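Local coordinates for mandelate racemase/muconate lactonizing enzyme (Roseovarius nubinhibens, PDB 2QDD) that belongs to the enolase superfamily, binds magnesium and probably catalyses abstraction of a proton from a carboxylate substrate, at the interface of chains A and B. Numbering follows the deposited sequence. Chains: chain A/B, Mandelate racemase/muconate lactonizing enzyme.

The interface of chains A and B. Residues chain A 239, 259, 261-262; chain B 203-204, 207, 231, 235.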
loop_
_atom_site.group_PDB
_atom_site.type_symbol
_atom_site.label_atom_id
_atom_site.label_comp_id
_atom_site.label_asym_id
_atom_site.label_seq_id
_atom_site.Cartn_x
_atom_site.Cartn_y
_atom_site.Cartn_z
ATOM N N PRO A 239 -11.289 21.239 0.819
ATOM C CA PRO A 239 -11.584 20.482 2.042
ATOM C C PRO A 239 -12.900 19.701 1.950
ATOM O O PRO A 239 -13.905 20.238 1.485
ATOM C CB PRO A 239 -11.707 21.580 3.120
ATOM C CG PRO A 239 -10.993 22.749 2.578
ATOM C CD PRO A 239 -11.209 22.687 1.089
ATOM N N GLY A 259 -7.627 8.854 4.542
ATOM C CA GLY A 259 -7.429 10.294 4.329
ATOM C C GLY A 259 -8.561 10.968 3.568
ATOM O O GLY A 259 -8.328 11.868 2.763
ATOM N N CYS A 261 -11.140 12.854 4.403
ATOM C CA CYS A 261 -11.781 14.078 4.876
ATOM C C CYS A 261 -10.885 14.895 5.804
ATOM O O CYS A 261 -9.889 14.394 6.323
ATOM C CB CYS A 261 -13.132 13.772 5.540
ATOM S SG CYS A 261 -13.069 12.801 7.049
ATOM N N GLU A 262 -11.250 16.159 5.990
ATOM C CA GLU A 262 -10.604 17.037 6.962
ATOM C C GLU A 262 -11.597 17.458 8.055
ATOM O O GLU A 262 -11.249 18.170 9.007
ATOM C CB GLU A 262 -10.052 18.278 6.253
ATOM C CG GLU A 262 -8.797 18.035 5.419
ATOM C CD GLU A 262 -9.093 17.560 4.003
ATOM O OE1 GLU A 262 -10.236 17.717 3.520
ATOM O OE2 GLU A 262 -8.170 17.022 3.366
ATOM N N PRO B 203 -5.601 20.551 9.341
ATOM C CA PRO B 203 -5.505 20.183 7.918
ATOM C C PRO B 203 -6.464 20.919 6.982
ATOM O O PRO B 203 -6.062 21.293 5.883
ATOM C CB PRO B 203 -5.805 18.682 7.925
ATOM C CG PRO B 203 -5.333 18.225 9.244
ATOM C CD PRO B 203 -5.660 19.348 10.197
ATOM N N ALA B 204 -7.697 21.148 7.434
ATOM C CA ALA B 204 -8.724 21.853 6.662
ATOM C C ALA B 204 -8.336 23.277 6.273
ATOM O O ALA B 204 -8.515 23.685 5.123
ATOM C CB ALA B 204 -10.013 21.877 7.443
ATOM N N VAL B 207 -5.193 23.187 3.817
ATOM C CA VAL B 207 -5.631 22.853 2.457
ATOM C C VAL B 207 -6.313 24.050 1.783
ATOM O O VAL B 207 -6.020 24.360 0.631
ATOM C CB VAL B 207 -6.523 21.577 2.450
ATOM C CG1 VAL B 207 -7.214 21.376 1.108
ATOM C CG2 VAL B 207 -5.683 20.350 2.788
ATOM N N HIS B 231 -0.855 14.502 5.430
ATOM C CA HIS B 231 -2.169 14.666 4.814
ATOM C C HIS B 231 -2.225 15.919 3.948
ATOM O O HIS B 231 -2.610 15.839 2.784
ATOM C CB HIS B 231 -3.268 14.698 5.890
ATOM C CG HIS B 231 -4.659 14.789 5.340
ATOM N ND1 HIS B 231 -5.473 13.686 5.199
ATOM C CD2 HIS B 231 -5.380 15.849 4.903
ATOM C CE1 HIS B 231 -6.634 14.062 4.695
ATOM N NE2 HIS B 231 -6.602 15.369 4.505
ATOM N N ARG B 235 -2.034 17.094 -0.730
ATOM C CA ARG B 235 -3.184 17.834 -1.230
ATOM C C ARG B 235 -2.832 19.250 -1.706
ATOM O O ARG B 235 -3.680 19.941 -2.272
ATOM C CB ARG B 235 -4.274 17.895 -0.155
ATOM C CG ARG B 235 -4.831 16.532 0.271
ATOM C CD ARG B 235 -6.297 16.634 0.677
ATOM N NE ARG B 235 -7.168 16.859 -0.475
ATOM C CZ ARG B 235 -8.364 17.442 -0.428
ATOM N NH1 ARG B 235 -8.867 17.886 0.716
ATOM N NH2 ARG B 235 -9.060 17.586 -1.543
HETATM O O HOH W 1 -9.050 19.709 9.799
#
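A:Glu262 reaches from chain A to B:His231 and B:Arg235, joining the C-terminal, enolase-like barrel domains of two mandelate racemase/muconate lactonizing enzyme subunits; whether this contact of the deposited octamer is biological, the structure alone does not show. The tight part centres on one carboxylate oxygen. B:His231 NE2 donates to A:Glu262 OE2 at 2.5 Å, with the oxygen in the imidazole plane at the ring edge and the carboxylate turned 73° from the ring. B:Arg235 NH1 forms a salt bridge and hydrogen bond to A:Glu262 OE2 (2.9 Å). Both donors stand well out of the carboxylate plane, on opposite faces, the arginine syn and the histidine anti. Carboxylate and guanidinium are nearly parallel (15°), yet the N-H of B:Arg235 NH1 does not point at A:Glu262 OE1, and this pair is not a hydrogen bond. The bend of the glutamate chain at chi2 (86°) turns its carboxylate toward both donors, while its stem packs on helix 203-210 of chain B: A:Glu262 CB lies 3.8 Å from B:Ala204 CB, and A:Glu262 CG touches B:Pro203 CB at 4.0 Å. With an alanine at A:Glu262, B:His231 and B:Arg235 are likely to lose their shared acceptor, and a gap to open beside B:Pro203. The contact is looser elsewhere: A:Pro239 buries 12 Å² against 88 Å² for A:Glu262, and water 1 links A:Glu262 O (2.8 Å) to B:Ala204 N (3.1 Å).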